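Local coordinates for glycerate 2-kinase (Pyrococcus horikoshii, PDB 1X3L), which catalyses the ATP-dependent phosphorylation of D-glycerate to 2-phosphoglycerate, and also accepts other phosphate donors such as GTP, ADP or pyrophosphate, at residues S34-I39 / F45-K50; K285-T290 / R316-P321; L302-I307 / L324-E329. All blocks are in the same frame, centred on the assembly; numbering follows the deposited sequence.

Interaction 1: S34-I39 / F45-K50; sequences SDDKII and FEIKGK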
loop_
_atom_site.group_PDB
_atom_site.type_symbol
_atom_site.label_atom_id
_atom_site.label_comp_id
_atom_site.label_asym_id
_atom_site.label_seq_id
_atom_site.Cartn_x
_atom_site.Cartn_y
_atom_site.Cartn_z
ATOM N N SER A 34 -12.875 -15.261 -19.389
ATOM C CA SER A 34 -13.194 -16.378 -20.268
ATOM C C SER A 34 -13.789 -15.839 -21.562
ATOM O O SER A 34 -13.105 -15.173 -22.339
ATOM C CB SER A 34 -14.193 -17.339 -19.611
ATOM O OG SER A 34 -13.595 -18.058 -18.548
ATOM N N ASP A 35 -15.064 -16.123 -21.790
ATOM C CA ASP A 35 -15.736 -15.641 -22.985
ATOM C C ASP A 35 -16.957 -14.895 -22.482
ATOM O O ASP A 35 -17.441 -13.953 -23.116
ATOM C CB ASP A 35 -16.162 -16.773 -23.924
ATOM C CG ASP A 35 -16.826 -16.261 -25.193
ATOM O OD1 ASP A 35 -17.940 -15.698 -25.103
ATOM O OD2 ASP A 35 -16.228 -16.418 -26.280
ATOM N N ASP A 36 -17.444 -15.317 -21.324
ATOM C CA ASP A 36 -18.615 -14.701 -20.726
ATOM C C ASP A 36 -18.435 -14.634 -19.215
ATOM O O ASP A 36 -19.273 -14.084 -18.502
ATOM C CB ASP A 36 -19.859 -15.525 -21.070
ATOM C CG ASP A 36 -21.147 -14.774 -20.813
ATOM O OD1 ASP A 36 -22.233 -15.376 -20.971
ATOM O OD2 ASP A 36 -21.073 -13.576 -20.457
ATOM N N LYS A 37 -17.328 -15.189 -18.732
ATOM C CA LYS A 37 -17.056 -15.213 -17.303
ATOM C C LYS A 37 -15.820 -14.408 -16.909
ATOM O O LYS A 37 -14.837 -14.347 -17.651
ATOM C CB LYS A 37 -16.880 -16.660 -16.833
ATOM C CG LYS A 37 -17.986 -17.611 -17.280
ATOM C CD LYS A 37 -19.338 -17.251 -16.674
ATOM C CE LYS A 37 -20.434 -18.193 -17.171
ATOM N NZ LYS A 37 -21.760 -17.907 -16.550
ATOM N N ILE A 38 -15.888 -13.789 -15.735
ATOM C CA ILE A 38 -14.780 -13.017 -15.186
ATOM C C ILE A 38 -14.406 -13.722 -13.890
ATOM O O ILE A 38 -15.240 -13.864 -13.002
ATOM C CB ILE A 38 -15.196 -11.567 -14.869
ATOM C CG1 ILE A 38 -15.571 -10.841 -16.163
ATOM C CG2 ILE A 38 -14.055 -10.837 -14.171
ATOM C CD1 ILE A 38 -16.015 -9.407 -15.960
ATOM N N ILE A 39 -13.164 -14.178 -13.784
ATOM C CA ILE A 39 -12.728 -14.886 -12.586
ATOM C C ILE A 39 -11.693 -14.084 -11.800
ATOM O O ILE A 39 -10.549 -13.916 -12.233
ATOM C CB ILE A 39 -12.152 -16.272 -12.949
ATOM C CG1 ILE A 39 -13.136 -17.009 -13.866
ATOM C CG2 ILE A 39 -11.924 -17.093 -11.685
ATOM C CD1 ILE A 39 -12.644 -18.362 -14.347
ATOM N N PHE A 45 -17.649 -14.704 -12.036
ATOM C CA PHE A 45 -18.775 -13.804 -12.272
ATOM C C PHE A 45 -19.197 -13.912 -13.728
ATOM O O PHE A 45 -18.355 -13.907 -14.627
ATOM C CB PHE A 45 -18.399 -12.345 -11.992
ATOM C CG PHE A 45 -17.913 -12.095 -10.601
ATOM C CD1 PHE A 45 -16.580 -12.309 -10.267
ATOM C CD2 PHE A 45 -18.789 -11.653 -9.617
ATOM C CE1 PHE A 45 -16.126 -12.084 -8.967
ATOM C CE2 PHE A 45 -18.346 -11.426 -8.317
ATOM C CZ PHE A 45 -17.011 -11.641 -7.991
ATOM N N GLU A 46 -20.502 -14.002 -13.958
ATOM C CA GLU A 46 -21.023 -14.100 -15.315
ATOM C C GLU A 46 -21.286 -12.705 -15.863
ATOM O O GLU A 46 -21.849 -11.858 -15.173
ATOM C CB GLU A 46 -22.321 -14.908 -15.327
ATOM C CG GLU A 46 -22.880 -15.152 -16.717
ATOM C CD GLU A 46 -24.181 -15.931 -16.690
ATOM O OE1 GLU A 46 -24.676 -16.302 -17.777
ATOM O OE2 GLU A 46 -24.709 -16.169 -15.582
ATOM N N ILE A 47 -20.871 -12.471 -17.104
ATOM C CA ILE A 47 -21.065 -11.178 -17.749
ATOM C C ILE A 47 -22.438 -11.147 -18.415
ATOM O O ILE A 47 -22.617 -11.676 -19.509
ATOM C CB ILE A 47 -19.988 -10.927 -18.829
ATOM C CG1 ILE A 47 -18.595 -11.070 -18.220
ATOM C CG2 ILE A 47 -20.158 -9.537 -19.425
ATOM C CD1 ILE A 47 -17.469 -10.959 -19.229
ATOM N N LYS A 48 -23.409 -10.532 -17.752
ATOM C CA LYS A 48 -24.750 -10.456 -18.309
ATOM C C LYS A 48 -25.191 -9.020 -18.557
ATOM O O LYS A 48 -26.362 -8.682 -18.407
ATOM C CB LYS A 48 -25.740 -11.173 -17.385
ATOM C CG LYS A 48 -25.681 -10.745 -15.928
ATOM C CD LYS A 48 -26.468 -11.711 -15.045
ATOM C CE LYS A 48 -25.868 -13.111 -15.101
ATOM N NZ LYS A 48 -26.631 -14.102 -14.291
ATOM N N GLY A 49 -24.238 -8.184 -18.955
ATOM C CA GLY A 49 -24.535 -6.790 -19.230
ATOM C C GLY A 49 -23.289 -6.074 -19.704
ATOM O O GLY A 49 -22.434 -6.677 -20.354
ATOM N N LYS A 50 -23.179 -4.792 -19.382
ATOM C CA LYS A 50 -22.014 -4.012 -19.775
ATOM C C LYS A 50 -21.027 -3.917 -18.615
ATOM O O LYS A 50 -21.348 -4.280 -17.481
ATOM C CB LYS A 50 -22.440 -2.606 -20.204
ATOM C CG LYS A 50 -23.280 -2.569 -21.471
ATOM C CD LYS A 50 -23.667 -1.144 -21.823
ATOM C CE LYS A 50 -24.487 -1.096 -23.101
ATOM N NZ LYS A 50 -25.738 -1.894 -22.979
#
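The backbone oxygen of F45 is approached by two donors of the facing strand. The amide of I38 gives it a nearly straight bond in the carbonyl plane (I38 N to F45 O, 2.7 Å), and the CA-H of K37 adds a softer contact. F45 N bonds back to I38 O, and the same I38 O lies in plane with the F45 ring at its edge, 3.4 Å from F45 CD1. The next rung is I47 N to D36 O, at 2.7 Å. Residues 37-40 and 43-46 thus form an antiparallel beta hairpin, in which K37 and E46 face each other as a non-hydrogen-bonded pair. Their side chains run alongside each other in the same direction; K37, bent at chi2 (-65°), brings NZ to 3.5 Å from E46 OE1 in a salt bridge. E46 OE2 is met from above the carboxylate plane by K48 NZ, so one carboxylate serves two lysines. Just past the end of the strand, I47 CD1 touches I38 CG1 at 3.6 Å, the chains crossing near a right angle, with L71 beside both. D36 turns its carboxylate back along I47, D36 OD2 lying 3.3 Å from I47 CB. With an alanine here that carboxylate is gone, and the flank of I47 at CB would probably lose its cover.

Interaction 2: K285-T290 / R316-P321; sequences KAYIMT and RPFEPP
Y287 and F318 stack with their ring planes nearly parallel, only 6° apart, and their centroids separated by 3.9 Å. This is an offset stack with a small slip: CE2 of F318 sits over the centre of the tyrosine ring, and CD2 of Y287 over the centre of the phenylalanine ring. The closest carbons are Y287 CE2 and F318 CD2, at 3.4 Å, so the two rings meet at full van der Waals contact. Both residues carry CG beside the backbone N and anti to the carbonyl carbon (chi1 -58° for Y287), which lets a ring from the strand and a ring from the loop reach out and overlap. M289, two residues further along the strand, meets F318 differently. Its chain folds at chi2 and chi3 and brings M289 SD to the edge of the ring, 4.0 Å from F318 CE1, in a Met-aromatic contact. One loop phenylalanine is therefore held over a face by an aromatic ring and at its rim by a sulfur, while I311 of helix 297-314 and L324 also touch it. Further down the loop, P321 follows a cis peptide bond, and the carbonyl oxygen of P321 itself receives a weak but straight bond from the backbone of K285 (K285 N to P321 O, 3.5 Å). The loop thus crosses beside the outermost strand of the mixed sheet just before entering strand 322-328, its parallel neighbour, and so completes the return limb of a beta-alpha-beta crossover built round helix 297-314.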
loop_
_atom_site.group_PDB
_atom_site.type_symbol
_atom_site.label_atom_id
_atom_site.label_comp_id
_atom_site.label_asym_id
_atom_site.label_seq_id
_atom_site.Cartn_x
_atom_site.Cartn_y
_atom_site.Cartn_z
ATOM N N LYS A 285 13.818 -23.851 0.469
ATOM C CA LYS A 285 12.622 -23.974 1.282
ATOM C C LYS A 285 12.453 -22.486 1.602
ATOM O O LYS A 285 13.445 -21.791 1.829
ATOM C CB LYS A 285 12.898 -24.772 2.557
ATOM C CG LYS A 285 12.927 -26.279 2.345
ATOM C CD LYS A 285 11.579 -26.787 1.836
ATOM C CE LYS A 285 11.596 -28.298 1.612
ATOM N NZ LYS A 285 11.862 -29.064 2.870
ATOM N N ALA A 286 11.228 -21.982 1.598
ATOM C CA ALA A 286 11.013 -20.564 1.863
ATOM C C ALA A 286 9.958 -20.360 2.932
ATOM O O ALA A 286 8.954 -21.069 2.960
ATOM C CB ALA A 286 10.596 -19.849 0.578
ATOM N N TYR A 287 10.175 -19.372 3.795
ATOM C CA TYR A 287 9.238 -19.103 4.871
ATOM C C TYR A 287 8.972 -17.621 5.042
ATOM O O TYR A 287 9.903 -16.812 5.059
ATOM C CB TYR A 287 9.783 -19.664 6.180
ATOM C CG TYR A 287 10.058 -21.144 6.125
ATOM C CD1 TYR A 287 9.034 -22.074 6.317
ATOM C CD2 TYR A 287 11.342 -21.618 5.851
ATOM C CE1 TYR A 287 9.286 -23.448 6.234
ATOM C CE2 TYR A 287 11.603 -22.981 5.768
ATOM C CZ TYR A 287 10.576 -23.890 5.960
ATOM O OH TYR A 287 10.848 -25.240 5.893
ATOM N N ILE A 288 7.695 -17.268 5.153
ATOM C CA ILE A 288 7.316 -15.880 5.368
ATOM C C ILE A 288 7.210 -15.771 6.882
ATOM O O ILE A 288 6.312 -16.353 7.496
ATOM C CB ILE A 288 5.969 -15.559 4.702
ATOM C CG1 ILE A 288 6.109 -15.685 3.178
ATOM C CG2 ILE A 288 5.523 -14.158 5.081
ATOM C CD1 ILE A 288 4.800 -15.584 2.417
ATOM N N MET A 289 8.155 -15.048 7.474
ATOM C CA MET A 289 8.227 -14.878 8.920
ATOM C C MET A 289 7.168 -13.922 9.448
ATOM O O MET A 289 6.663 -14.100 10.557
ATOM C CB MET A 289 9.625 -14.383 9.309
ATOM C CG MET A 289 10.754 -15.233 8.736
ATOM S SD MET A 289 10.656 -16.988 9.206
ATOM C CE MET A 289 11.314 -16.926 10.882
ATOM N N THR A 290 6.847 -12.909 8.648
ATOM C CA THR A 290 5.837 -11.926 9.012
ATOM C C THR A 290 5.626 -10.922 7.886
ATOM O O THR A 290 6.463 -10.779 6.993
ATOM C CB THR A 290 6.223 -11.145 10.298
ATOM O OG1 THR A 290 5.142 -10.279 10.665
ATOM C CG2 THR A 290 7.469 -10.296 10.069
ATOM N N ARG A 316 18.944 -24.509 12.553
ATOM C CA ARG A 316 17.647 -24.263 13.185
ATOM C C ARG A 316 17.451 -22.746 13.225
ATOM O O ARG A 316 18.419 -21.996 13.290
ATOM C CB ARG A 316 17.611 -24.857 14.604
ATOM C CG ARG A 316 18.553 -24.196 15.603
ATOM C CD ARG A 316 18.739 -25.034 16.883
ATOM N NE ARG A 316 19.496 -24.281 17.879
ATOM C CZ ARG A 316 19.960 -24.762 19.030
ATOM N NH1 ARG A 316 19.758 -26.031 19.374
ATOM N NH2 ARG A 316 20.636 -23.962 19.843
ATOM N N PRO A 317 16.195 -22.272 13.181
ATOM C CA PRO A 317 14.943 -23.032 13.102
ATOM C C PRO A 317 14.730 -23.812 11.800
ATOM O O PRO A 317 13.840 -24.661 11.731
ATOM C CB PRO A 317 13.883 -21.957 13.316
ATOM C CG PRO A 317 14.495 -20.772 12.662
ATOM C CD PRO A 317 15.923 -20.823 13.159
ATOM N N PHE A 318 15.542 -23.523 10.784
ATOM C CA PHE A 318 15.450 -24.207 9.492
ATOM C C PHE A 318 16.837 -24.636 9.021
ATOM O O PHE A 318 17.838 -24.024 9.390
ATOM C CB PHE A 318 14.867 -23.282 8.415
ATOM C CG PHE A 318 13.627 -22.555 8.833
ATOM C CD1 PHE A 318 13.646 -21.174 9.005
ATOM C CD2 PHE A 318 12.432 -23.242 9.037
ATOM C CE1 PHE A 318 12.492 -20.482 9.372
ATOM C CE2 PHE A 318 11.273 -22.560 9.404
ATOM C CZ PHE A 318 11.307 -21.173 9.573
ATOM N N GLU A 319 16.890 -25.681 8.200
ATOM C CA GLU A 319 18.148 -26.171 7.636
ATOM C C GLU A 319 18.374 -25.495 6.284
ATOM O O GLU A 319 17.448 -25.397 5.480
ATOM C CB GLU A 319 18.085 -27.686 7.389
ATOM C CG GLU A 319 18.062 -28.577 8.626
ATOM C CD GLU A 319 19.400 -28.631 9.348
ATOM O OE1 GLU A 319 20.420 -28.177 8.778
ATOM O OE2 GLU A 319 19.432 -29.140 10.492
ATOM N N PRO A 320 19.602 -25.013 6.014
ATOM C CA PRO A 320 19.853 -24.369 4.715
ATOM C C PRO A 320 19.766 -25.484 3.664
ATOM O O PRO A 320 19.881 -26.657 4.008
ATOM C CB PRO A 320 21.283 -23.845 4.848
ATOM C CG PRO A 320 21.506 -23.744 6.335
ATOM C CD PRO A 320 20.797 -24.955 6.872
ATOM N N PRO A 321 19.562 -25.141 2.379
ATOM C CA PRO A 321 19.400 -23.800 1.805
ATOM C C PRO A 321 18.005 -23.290 2.103
ATOM O O PRO A 321 17.017 -23.985 1.866
ATOM C CB PRO A 321 19.625 -24.033 0.316
ATOM C CG PRO A 321 19.020 -25.392 0.110
ATOM C CD PRO A 321 19.527 -26.169 1.319
#

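Interaction 3: L302-I307 / L324-E329; sequences LFIGSI and LVFGGE
I304 lies flat over the ring of F326, its CG1 standing almost directly above the ring centre at 3.8 Å from the centroid and only 7° off the normal, a CH-pi contact. The extended branch (chi2 168°) carries I304 CD1 on across the same face to 3.9 Å from F326 CG, while I304 CG2 comes down near the rim, 3.8 Å from F326 CE2. The whole isoleucine is thus spread over the ring as a lid. One turn later I307 is the second bump of the helix: its CD1 meets the ring at the edge, 4.2 Å from F326 CZ. The phenylalanine therefore fits into the notch between the two isoleucines, with a face against one and an edge against the other. I307 also fills the step beside this ring, where its CG2 rests on CD2 of L324 at 3.7 Å. Helix 302-307, part of helix 297-314, runs nearly antiparallel to strand 324-328, their axes at 165° and 11.2 Å apart at closest approach, as a crossover helix laid on its own sheet in an alpha/beta fold. L324 and F326, two apart on the strand, both face this helix, whereas V325 between them meets helix 268-281, so the sheet is covered by helices on both faces. Neighbouring strands widen the hydrophobic floor: I304 also touches V429 and A431, and M289 packs against L324 and F326.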
loop_
_atom_site.group_PDB
_atom_site.type_symbol
_atom_site.label_atom_id
_atom_site.label_comp_id
_atom_site.label_asym_id
_atom_site.label_seq_id
_atom_site.Cartn_x
_atom_site.Cartn_y
_atom_site.Cartn_z
ATOM N N LEU A 302 19.615 -6.524 13.388
ATOM C CA LEU A 302 20.304 -7.360 14.364
ATOM C C LEU A 302 19.510 -8.636 14.621
ATOM O O LEU A 302 20.090 -9.704 14.778
ATOM C CB LEU A 302 20.495 -6.604 15.686
ATOM C CG LEU A 302 21.524 -5.464 15.730
ATOM C CD1 LEU A 302 21.569 -4.862 17.141
ATOM C CD2 LEU A 302 22.896 -5.994 15.358
ATOM N N PHE A 303 18.184 -8.525 14.654
ATOM C CA PHE A 303 17.334 -9.683 14.920
ATOM C C PHE A 303 17.301 -10.664 13.745
ATOM O O PHE A 303 17.415 -11.870 13.942
ATOM C CB PHE A 303 15.925 -9.211 15.316
ATOM C CG PHE A 303 15.910 -8.346 16.570
ATOM C CD1 PHE A 303 16.627 -8.727 17.703
ATOM C CD2 PHE A 303 15.196 -7.151 16.618
ATOM C CE1 PHE A 303 16.636 -7.935 18.852
ATOM C CE2 PHE A 303 15.205 -6.346 17.784
ATOM C CZ PHE A 303 15.924 -6.742 18.893
ATOM N N ILE A 304 17.162 -10.150 12.528
ATOM C CA ILE A 304 17.163 -11.009 11.348
ATOM C C ILE A 304 18.550 -11.645 11.235
ATOM O O ILE A 304 18.688 -12.830 10.909
ATOM C CB ILE A 304 16.828 -10.197 10.076
ATOM C CG1 ILE A 304 15.358 -9.769 10.123
ATOM C CG2 ILE A 304 17.104 -11.027 8.831
ATOM C CD1 ILE A 304 14.953 -8.733 9.080
ATOM N N GLY A 305 19.577 -10.856 11.539
ATOM C CA GLY A 305 20.934 -11.368 11.500
ATOM C C GLY A 305 21.144 -12.487 12.514
ATOM O O GLY A 305 21.865 -13.444 12.233
ATOM N N SER A 306 20.514 -12.381 13.684
ATOM C CA SER A 306 20.664 -13.409 14.723
ATOM C C SER A 306 20.032 -14.731 14.291
ATOM O O SER A 306 20.526 -15.803 14.640
ATOM C CB SER A 306 20.035 -12.958 16.049
ATOM O OG SER A 306 18.621 -12.934 15.980
ATOM N N ILE A 307 18.937 -14.658 13.542
ATOM C CA ILE A 307 18.284 -15.870 13.067
ATOM C C ILE A 307 19.152 -16.497 11.971
ATOM O O ILE A 307 19.302 -17.717 11.908
ATOM C CB ILE A 307 16.870 -15.570 12.524
ATOM C CG1 ILE A 307 15.967 -15.100 13.673
ATOM C CG2 ILE A 307 16.288 -16.817 11.856
ATOM C CD1 ILE A 307 14.585 -14.665 13.226
ATOM N N LEU A 324 14.166 -16.680 3.945
ATOM C CA LEU A 324 13.229 -16.160 4.935
ATOM C C LEU A 324 12.754 -14.792 4.470
ATOM O O LEU A 324 13.543 -13.986 3.982
ATOM C CB LEU A 324 13.893 -16.033 6.311
ATOM C CG LEU A 324 14.130 -17.294 7.149
ATOM C CD1 LEU A 324 15.005 -18.272 6.406
ATOM C CD2 LEU A 324 14.781 -16.901 8.456
ATOM N N VAL A 325 11.459 -14.530 4.625
ATOM C CA VAL A 325 10.899 -13.257 4.195
ATOM C C VAL A 325 10.249 -12.504 5.351
ATOM O O VAL A 325 9.420 -13.053 6.084
ATOM C CB VAL A 325 9.858 -13.474 3.067
ATOM C CG1 VAL A 325 9.447 -12.137 2.459
ATOM C CG2 VAL A 325 10.443 -14.391 1.990
ATOM N N PHE A 326 10.638 -11.242 5.509
ATOM C CA PHE A 326 10.106 -10.385 6.565
ATOM C C PHE A 326 9.543 -9.121 5.907
ATOM O O PHE A 326 10.292 -8.327 5.340
ATOM C CB PHE A 326 11.216 -9.960 7.534
ATOM C CG PHE A 326 11.959 -11.103 8.180
ATOM C CD1 PHE A 326 11.636 -11.524 9.465
ATOM C CD2 PHE A 326 13.037 -11.702 7.534
ATOM C CE1 PHE A 326 12.382 -12.520 10.105
ATOM C CE2 PHE A 326 13.791 -12.699 8.162
ATOM C CZ PHE A 326 13.466 -13.108 9.448
ATOM N N GLY A 327 8.233 -8.931 5.984
ATOM C CA GLY A 327 7.636 -7.752 5.388
ATOM C C GLY A 327 7.067 -6.821 6.439
ATOM O O GLY A 327 6.768 -7.243 7.565
ATOM N N GLY A 328 6.925 -5.552 6.069
ATOM C CA GLY A 328 6.383 -4.546 6.970
ATOM C C GLY A 328 6.977 -3.194 6.632
ATOM O O GLY A 328 7.160 -2.867 5.463
ATOM N N GLU A 329 7.284 -2.402 7.650
ATOM C CA GLU A 329 7.884 -1.092 7.429
ATOM C C GLU A 329 8.555 -0.652 8.724
ATOM O O GLU A 329 7.879 -0.336 9.704
ATOM C CB GLU A 329 6.821 -0.066 7.011
ATOM C CG GLU A 329 7.415 1.247 6.483
ATOM C CD GLU A 329 7.810 1.194 5.001
ATOM O OE1 GLU A 329 8.270 0.143 4.519
ATOM O OE2 GLU A 329 7.669 2.223 4.312
#

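In the fold
Along the chain interaction 1 closes well before the others open, and it lies far from them, its centre about 41 Å from that of interaction 2 and 43 Å from that of interaction 3. It belongs to a small three-stranded antiparallel sheet (31-33, 37-40, 43-46), after which the chain leads into strand 51-56 of the six-stranded parallel sheet. Interactions 2 and 3 belong to the separate mixed sheet, with centres about 11 Å apart, and their segments alternate in sequence. Strands 285-290 and 322-328 are neighbours there, so M289 N reaches V325 O at 2.7 Å, while the M289 side chain packs against F326. One crossover unit thus carries both contacts, its strands, helix and return loop knit together.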